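Local coordinates for protein methylocystis parvus OBBP MbnE (Methylocystis parvus OBBP, PDB 5ICQ) that probably binds the copper-chelating peptide methanobactin in the periplasm as the solute-binding component of a transport system, at residues 321-333 against 518-530. Numbering follows the deposited sequence.
With SO4 (sulfate ion), chain C.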
ATOM      1  N   LEU A 321      -7.346  -4.777  -2.258  1.00  9.41           N
ATOM      2  CA  LEU A 321      -8.346  -5.844  -2.231  1.00  8.26           C
ATOM      3  C   LEU A 321      -7.826  -6.972  -1.336  1.00  9.09           C
ATOM      4  O   LEU A 321      -6.680  -7.418  -1.487  1.00 11.57           O
ATOM      5  CB  LEU A 321      -8.643  -6.379  -3.645  1.00 10.38           C
ATOM      6  CG  LEU A 321      -9.617  -7.579  -3.775  1.00  9.72           C
ATOM      7  CD1 LEU A 321     -10.332  -7.569  -5.131  1.00 10.51           C
ATOM      8  CD2 LEU A 321      -8.903  -8.934  -3.580  1.00  6.92           C
ATOM      9  N   ASN A 322      -8.669  -7.405  -0.404  1.00  7.12           N
ATOM     10  CA  ASN A 322      -8.498  -8.637   0.353  1.00  4.67           C
ATOM     11  C   ASN A 322      -9.558  -9.623  -0.113  1.00  5.43           C
ATOM     12  O   ASN A 322     -10.628  -9.219  -0.572  1.00  7.04           O
ATOM     13  CB  ASN A 322      -8.684  -8.426   1.863  1.00 14.48           C
ATOM     14  CG  ASN A 322      -7.815  -7.339   2.421  1.00 30.24           C
ATOM     15  OD1 ASN A 322      -6.674  -7.162   1.999  1.00 33.76           O
ATOM     16  ND2 ASN A 322      -8.346  -6.606   3.396  1.00 25.65           N
ATOM     17  N   GLY A 323      -9.277 -10.915   0.020  1.00  7.17           N
ATOM     18  CA  GLY A 323     -10.286 -11.875  -0.403  1.00 10.87           C
ATOM     19  C   GLY A 323      -9.923 -13.291  -0.025  1.00  7.37           C
ATOM     20  O   GLY A 323      -8.788 -13.582   0.365  1.00  8.05           O
ATOM     21  N   PHE A 324     -10.919 -14.177  -0.146  1.00  7.86           N
ATOM     22  CA  PHE A 324     -10.656 -15.610  -0.118  1.00  6.20           C
ATOM     23  C   PHE A 324      -9.945 -16.005  -1.404  1.00  9.36           C
ATOM     24  O   PHE A 324     -10.495 -15.831  -2.493  1.00 10.72           O
ATOM     25  CB  PHE A 324     -11.958 -16.415   0.001  1.00  8.34           C
ATOM     26  CG  PHE A 324     -12.656 -16.292   1.330  1.00  8.14           C
ATOM     27  CD1 PHE A 324     -12.156 -16.938   2.462  1.00 12.40           C
ATOM     28  CD2 PHE A 324     -13.845 -15.585   1.432  1.00 11.99           C
ATOM     29  CE1 PHE A 324     -12.813 -16.841   3.692  1.00 12.99           C
ATOM     30  CE2 PHE A 324     -14.519 -15.502   2.647  1.00 14.02           C
ATOM     31  CZ  PHE A 324     -13.995 -16.137   3.782  1.00  8.58           C
ATOM     32  N   VAL A 325      -8.747 -16.570  -1.289  1.00  4.70           N
ATOM     33  CA  VAL A 325      -7.942 -16.922  -2.454  1.00  3.90           C
ATOM     34  C   VAL A 325      -8.106 -18.405  -2.745  1.00  6.12           C
ATOM     35  O   VAL A 325      -7.894 -19.236  -1.856  1.00  9.40           O
ATOM     36  CB  VAL A 325      -6.457 -16.598  -2.219  1.00  9.49           C
ATOM     37  CG1 VAL A 325      -5.647 -17.083  -3.409  1.00 10.75           C
ATOM     38  CG2 VAL A 325      -6.257 -15.097  -2.020  1.00 10.51           C
ATOM     39  N   PHE A 326      -8.435 -18.741  -3.997  1.00  5.64           N
ATOM     40  CA  PHE A 326      -8.439 -20.133  -4.445  1.00  5.50           C
ATOM     41  C   PHE A 326      -7.029 -20.579  -4.815  1.00  8.48           C
ATOM     42  O   PHE A 326      -6.305 -19.869  -5.518  1.00  9.18           O
ATOM     43  CB  PHE A 326      -9.331 -20.314  -5.686  1.00  5.11           C
ATOM     44  CG  PHE A 326     -10.795 -20.024  -5.464  1.00  6.49           C
ATOM     45  CD1 PHE A 326     -11.662 -21.025  -5.038  1.00  7.23           C
ATOM     46  CD2 PHE A 326     -11.320 -18.773  -5.768  1.00  9.25           C
ATOM     47  CE1 PHE A 326     -13.028 -20.766  -4.885  1.00  5.45           C
ATOM     48  CE2 PHE A 326     -12.657 -18.498  -5.609  1.00  7.62           C
ATOM     49  CZ  PHE A 326     -13.525 -19.498  -5.173  1.00  7.12           C
ATOM     50  N   ASN A 327      -6.643 -21.775  -4.379  1.00  6.42           N
ATOM     51  CA  ASN A 327      -5.366 -22.309  -4.844  1.00  5.44           C
ATOM     52  C   ASN A 327      -5.616 -23.000  -6.176  1.00  9.53           C
ATOM     53  O   ASN A 327      -5.970 -24.184  -6.229  1.00 10.69           O
ATOM     54  CB  ASN A 327      -4.744 -23.264  -3.830  1.00  7.95           C
ATOM     55  CG  ASN A 327      -3.371 -23.751  -4.283  1.00 12.95           C
ATOM     56  OD1 ASN A 327      -2.953 -23.470  -5.408  1.00  8.06           O
ATOM     57  ND2 ASN A 327      -2.658 -24.461  -3.409  1.00  9.06           N
ATOM     58  N   THR A 328      -5.414 -22.256  -7.277  1.00  7.42           N
ATOM     59  CA  THR A 328      -5.760 -22.822  -8.577  1.00  9.56           C
ATOM     60  C   THR A 328      -4.746 -23.858  -9.040  1.00 10.47           C
ATOM     61  O   THR A 328      -4.939 -24.450 -10.106  1.00  9.74           O
ATOM     62  CB  THR A 328      -5.888 -21.741  -9.654  1.00  8.71           C
ATOM     63  OG1 THR A 328      -4.593 -21.195  -9.974  1.00 10.35           O
ATOM     64  CG2 THR A 328      -6.767 -20.592  -9.139  1.00  5.62           C
ATOM     65  N   ARG A 329      -3.671 -24.084  -8.281  1.00  9.22           N
ATOM     66  CA  ARG A 329      -2.740 -25.161  -8.609  1.00 11.27           C
ATOM     67  C   ARG A 329      -3.341 -26.527  -8.334  1.00 15.58           C
ATOM     68  O   ARG A 329      -2.841 -27.536  -8.852  1.00 11.37           O
ATOM     69  CB  ARG A 329      -1.443 -25.032  -7.797  1.00  7.46           C
ATOM     70  CG  ARG A 329      -0.754 -23.671  -7.901  1.00  7.79           C
ATOM     71  CD  ARG A 329       0.334 -23.547  -6.837  1.00  7.25           C
ATOM     72  NE  ARG A 329       0.852 -22.175  -6.729  1.00  8.11           N
ATOM     73  CZ  ARG A 329       0.272 -21.218  -6.011  1.00 10.95           C
ATOM     74  NH1 ARG A 329      -0.856 -21.474  -5.355  1.00  8.26           N
ATOM     75  NH2 ARG A 329       0.805 -20.005  -5.952  1.00  6.27           N
ATOM     76  N   ARG A 330      -4.369 -26.588  -7.501  1.00 10.39           N
ATOM     77  CA  ARG A 330      -4.968 -27.858  -7.115  1.00 13.20           C
ATOM     78  C   ARG A 330      -6.203 -28.139  -7.964  1.00 13.82           C
ATOM     79  O   ARG A 330      -6.989 -27.235  -8.251  1.00 10.58           O
ATOM     80  CB  ARG A 330      -5.302 -27.854  -5.618  1.00 14.62           C
ATOM     81  CG  ARG A 330      -4.036 -27.753  -4.748  1.00 16.87           C
ATOM     82  CD  ARG A 330      -4.315 -27.841  -3.249  1.00 16.27           C
ATOM     83  NE  ARG A 330      -3.071 -28.024  -2.499  1.00 11.50           N
ATOM     84  CZ  ARG A 330      -2.990 -28.157  -1.175  1.00 15.04           C
ATOM     85  NH1 ARG A 330      -4.085 -28.127  -0.421  1.00  9.27           N
ATOM     86  NH2 ARG A 330      -1.805 -28.327  -0.600  1.00 12.09           N
ATOM     87  N   ALA A 331      -6.364 -29.410  -8.359  1.00 14.15           N
ATOM     88  CA  ALA A 331      -7.352 -29.769  -9.374  1.00 13.36           C
ATOM     89  C   ALA A 331      -8.757 -29.301  -9.014  1.00  9.41           C
ATOM     90  O   ALA A 331      -9.530 -28.916  -9.898  1.00 10.54           O
ATOM     91  CB  ALA A 331      -7.336 -31.286  -9.593  1.00 21.90           C
ATOM     92  N   LEU A 332      -9.103 -29.290  -7.728  1.00 11.37           N
ATOM     93  CA  LEU A 332     -10.465 -28.926  -7.351  1.00 12.15           C
ATOM     94  C   LEU A 332     -10.815 -27.482  -7.690  1.00 10.35           C
ATOM     95  O   LEU A 332     -12.006 -27.170  -7.811  1.00  8.54           O
ATOM     96  CB  LEU A 332     -10.692 -29.169  -5.858  1.00 15.31           C
ATOM     97  CG  LEU A 332     -10.246 -28.083  -4.883  1.00 12.91           C
ATOM     98  CD1 LEU A 332     -10.694 -28.466  -3.469  1.00 14.45           C
ATOM     99  CD2 LEU A 332      -8.735 -27.891  -4.908  1.00 12.72           C
ATOM    100  N   PHE A 333      -9.824 -26.595  -7.849  1.00  7.67           N
ATOM    101  CA  PHE A 333     -10.084 -25.181  -8.133  1.00 11.07           C
ATOM    102  C   PHE A 333      -9.516 -24.740  -9.485  1.00 12.40           C
ATOM    103  O   PHE A 333      -9.249 -23.552  -9.690  1.00  9.56           O
ATOM    104  CB  PHE A 333      -9.534 -24.293  -7.011  1.00  5.71           C
ATOM    105  CG  PHE A 333     -10.336 -24.356  -5.728  1.00  8.54           C
ATOM    106  CD1 PHE A 333     -11.721 -24.493  -5.760  1.00  7.71           C
ATOM    107  CD2 PHE A 333      -9.703 -24.286  -4.488  1.00  7.48           C
ATOM    108  CE1 PHE A 333     -12.467 -24.545  -4.585  1.00 11.70           C
ATOM    109  CE2 PHE A 333     -10.444 -24.337  -3.300  1.00  7.09           C
ATOM    110  CZ  PHE A 333     -11.829 -24.463  -3.350  1.00  8.80           C
ATOM    111  N   ALA A 518       4.048 -17.722 -10.095  1.00  7.70           N
ATOM    112  CA  ALA A 518       2.928 -18.562  -9.676  1.00  9.16           C
ATOM    113  C   ALA A 518       3.382 -19.809  -8.919  1.00 11.50           C
ATOM    114  O   ALA A 518       2.619 -20.349  -8.109  1.00 10.10           O
ATOM    115  CB  ALA A 518       2.097 -18.980 -10.890  1.00  5.65           C
ATOM    116  N   ASN A 519       4.592 -20.296  -9.175  1.00  9.76           N
ATOM    117  CA  ASN A 519       5.073 -21.517  -8.528  1.00  8.77           C
ATOM    118  C   ASN A 519       6.445 -21.305  -7.915  1.00 13.12           C
ATOM    119  O   ASN A 519       7.299 -22.199  -7.905  1.00 14.47           O
ATOM    120  CB  ASN A 519       5.061 -22.685  -9.506  1.00  9.45           C
ATOM    121  CG  ASN A 519       3.655 -23.087  -9.864  1.00 15.71           C
ATOM    122  OD1 ASN A 519       2.987 -23.787  -9.100  1.00 13.85           O
ATOM    123  ND2 ASN A 519       3.171 -22.610 -11.002  1.00 10.92           N
ATOM    124  N   GLN A 520       6.642 -20.125  -7.347  1.00 12.01           N
ATOM    125  CA  GLN A 520       7.869 -19.734  -6.665  1.00 12.81           C
ATOM    126  C   GLN A 520       7.561 -19.626  -5.173  1.00 13.33           C
ATOM    127  O   GLN A 520       6.722 -18.815  -4.770  1.00 11.90           O
ATOM    128  CB  GLN A 520       8.357 -18.403  -7.241  1.00 12.63           C
ATOM    129  CG  GLN A 520       9.484 -17.708  -6.512  1.00 23.25           C
ATOM    130  CD  GLN A 520       9.671 -16.295  -7.044  1.00 28.96           C
ATOM    131  OE1 GLN A 520       9.474 -15.314  -6.326  1.00 27.68           O
ATOM    132  NE2 GLN A 520      10.019 -16.186  -8.325  1.00 26.06           N
ATOM    133  N   GLU A 521       8.217 -20.454  -4.359  1.00 14.18           N
ATOM    134  CA  GLU A 521       7.941 -20.455  -2.924  1.00 14.04           C
ATOM    135  C   GLU A 521       8.097 -19.058  -2.338  1.00 12.53           C
ATOM    136  O   GLU A 521       8.977 -18.291  -2.739  1.00 13.53           O
ATOM    137  CB  GLU A 521       8.868 -21.436  -2.200  1.00 22.87           C
ATOM    138  CG  GLU A 521       8.574 -22.881  -2.531  1.00 33.52           C
ATOM    139  CD  GLU A 521       8.884 -23.832  -1.384  1.00 39.75           C
ATOM    140  OE1 GLU A 521       9.707 -23.484  -0.508  1.00 40.47           O
ATOM    141  OE2 GLU A 521       8.284 -24.929  -1.360  1.00 41.37           O
ATOM    142  N   SER A 522       7.191 -18.719  -1.417  1.00  9.66           N
ATOM    143  CA  SER A 522       7.117 -17.455  -0.691  1.00 12.67           C
ATOM    144  C   SER A 522       6.665 -16.279  -1.543  1.00 17.19           C
ATOM    145  O   SER A 522       6.683 -15.150  -1.058  1.00 13.94           O
ATOM    146  CB  SER A 522       8.454 -17.090  -0.027  1.00 21.83           C
ATOM    147  OG  SER A 522       8.852 -18.100   0.876  1.00 20.59           O
ATOM    148  N   SER A 523       6.246 -16.495  -2.787  1.00 14.81           N
ATOM    149  CA  SER A 523       5.839 -15.332  -3.560  1.00 10.18           C
ATOM    150  C   SER A 523       4.455 -14.863  -3.119  1.00 13.78           C
ATOM    151  O   SER A 523       3.716 -15.573  -2.432  1.00 13.86           O
ATOM    152  CB  SER A 523       5.849 -15.637  -5.062  1.00 15.31           C
ATOM    153  OG  SER A 523       4.621 -16.199  -5.480  1.00 13.16           O
ATOM    154  N   PHE A 524       4.105 -13.646  -3.540  1.00  9.58           N
ATOM    155  CA  PHE A 524       2.798 -13.048  -3.277  1.00  7.79           C
ATOM    156  C   PHE A 524       1.693 -13.593  -4.167  1.00  9.19           C
ATOM    157  O   PHE A 524       0.528 -13.229  -3.972  1.00  8.97           O
ATOM    158  CB  PHE A 524       2.873 -11.530  -3.453  1.00 12.59           C
ATOM    159  CG  PHE A 524       3.799 -10.865  -2.478  1.00 27.44           C
ATOM    160  CD1 PHE A 524       4.114 -11.477  -1.278  1.00 31.42           C
ATOM    161  CD2 PHE A 524       4.363  -9.629  -2.751  1.00 37.09           C
ATOM    162  CE1 PHE A 524       4.972 -10.871  -0.372  1.00 38.59           C
ATOM    163  CE2 PHE A 524       5.220  -9.024  -1.842  1.00 39.27           C
ATOM    164  CZ  PHE A 524       5.518  -9.648  -0.659  1.00 35.56           C
ATOM    165  N   ASN A 525       2.023 -14.447  -5.128  1.00  7.16           N
ATOM    166  CA  ASN A 525       1.027 -14.963  -6.068  1.00  7.17           C
ATOM    167  C   ASN A 525       0.338 -16.178  -5.441  1.00  8.34           C
ATOM    168  O   ASN A 525       0.570 -17.333  -5.806  1.00  7.06           O
ATOM    169  CB  ASN A 525       1.691 -15.299  -7.402  1.00  5.28           C
ATOM    170  CG  ASN A 525       0.678 -15.579  -8.509  1.00  7.19           C
ATOM    171  OD1 ASN A 525      -0.486 -15.875  -8.240  1.00  9.18           O
ATOM    172  ND2 ASN A 525       1.131 -15.505  -9.759  1.00  6.50           N
ATOM    173  N   LEU A 526      -0.529 -15.890  -4.460  1.00  8.21           N
ATOM    174  CA  LEU A 526      -1.102 -16.969  -3.654  1.00  7.05           C
ATOM    175  C   LEU A 526      -2.014 -17.876  -4.472  1.00  5.99           C
ATOM    176  O   LEU A 526      -2.080 -19.082  -4.215  1.00  8.77           O
ATOM    177  CB  LEU A 526      -1.874 -16.375  -2.481  1.00  6.63           C
ATOM    178  CG  LEU A 526      -1.034 -15.496  -1.565  1.00  9.39           C
ATOM    179  CD1 LEU A 526      -1.906 -14.876  -0.461  1.00 20.26           C
ATOM    180  CD2 LEU A 526       0.070 -16.336  -0.974  1.00 15.53           C
ATOM    181  N   ALA A 527      -2.732 -17.317  -5.445  1.00  4.36           N
ATOM    182  CA  ALA A 527      -3.665 -18.118  -6.228  1.00  7.07           C
ATOM    183  C   ALA A 527      -2.967 -19.005  -7.251  1.00  9.44           C
ATOM    184  O   ALA A 527      -3.581 -19.959  -7.749  1.00  9.73           O
ATOM    185  CB  ALA A 527      -4.671 -17.207  -6.939  1.00  8.15           C
ATOM    186  N   GLY A 528      -1.709 -18.721  -7.578  1.00  8.82           N
ATOM    187  CA  GLY A 528      -1.063 -19.459  -8.650  1.00  8.69           C
ATOM    188  C   GLY A 528      -1.535 -19.049 -10.028  1.00  9.33           C
ATOM    189  O   GLY A 528      -1.568 -19.883 -10.937  1.00  8.14           O
ATOM    190  N   ALA A 529      -1.895 -17.782 -10.207  1.00  8.63           N
ATOM    191  CA  ALA A 529      -2.335 -17.301 -11.511  1.00  9.62           C
ATOM    192  C   ALA A 529      -1.182 -17.365 -12.499  1.00 10.48           C
ATOM    193  O   ALA A 529      -0.089 -16.874 -12.212  1.00 10.83           O
ATOM    194  CB  ALA A 529      -2.858 -15.872 -11.401  1.00  7.60           C
ATOM    195  N   ALA A 530      -1.421 -17.971 -13.671  1.00  9.26           N
ATOM    196  CA  ALA A 530      -0.379 -18.093 -14.700  1.00  7.73           C
ATOM    197  C   ALA A 530      -1.072 -17.945 -16.055  1.00 14.49           C
ATOM    198  O   ALA A 530      -1.357 -18.926 -16.746  1.00 14.60           O
ATOM    199  CB  ALA A 530       0.386 -19.411 -14.577  1.00 13.27           C
TER
HETATM  200  S   SO4 C 702      -3.972 -31.976  -6.798  1.00 42.32           S
HETATM  201  O1  SO4 C 702      -2.694 -31.590  -6.200  1.00 45.94           O
HETATM  202  O2  SO4 C 702      -3.953 -33.400  -7.136  1.00 51.31           O
HETATM  203  O3  SO4 C 702      -5.041 -31.726  -5.834  1.00 41.69           O
HETATM  204  O4  SO4 C 702      -4.198 -31.203  -8.017  1.00 30.56           O
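R329 lays its guanidinium among backbone carbonyls of 518-530 and supplies four of the six hydrogen bonds across the contact, one of them weak. NE and NH2 grip A518 O side-on, NE at 2.9 Å and NH2 at 2.8 Å, with the oxygen close to the guanidinium plane. NH1 gives a straighter bond to L526 O (2.9 Å, 164° at the hydrogen), while NH2 adds the weak one to N525 O. A chain extended from CG to NE delivers the group to these oxygens. At the edge of the same plane, N327 OD1 accepts R329 NH1 (2.9 Å) and helps to fix the group's rotation; from the opposite face of its amide it takes R329 N, closing an Asx turn. Above one guanidinium face lies G528 CA, 3.3 Å from the plane and offset toward the rim.

The second polar element is A527 O, which accepts T328 N at 3.0 Å and T328 OG1 at 2.7 Å from opposite faces of its carbonyl plane. A chi1 of 70° sets OG1 beside T328 N, which lets both donate to this one oxygen. A CA-H...O contact from A527 to F326 O runs alongside.

Apolar packing centres on V325 CG1, which meets A527 CB at 3.7 Å and also touches L526 CB.

F490 makes a cation-pi contact with R329. This is turn-to-turn packing in a family 5 solute-binding protein: the type I turn N327-R330, leaving strand 322-326 between its antiparallel partners 494-498 and 567-572 in a mixed sheet, meets the type I turn N525-G528 in the loop joining helices 508-513 and 532-543.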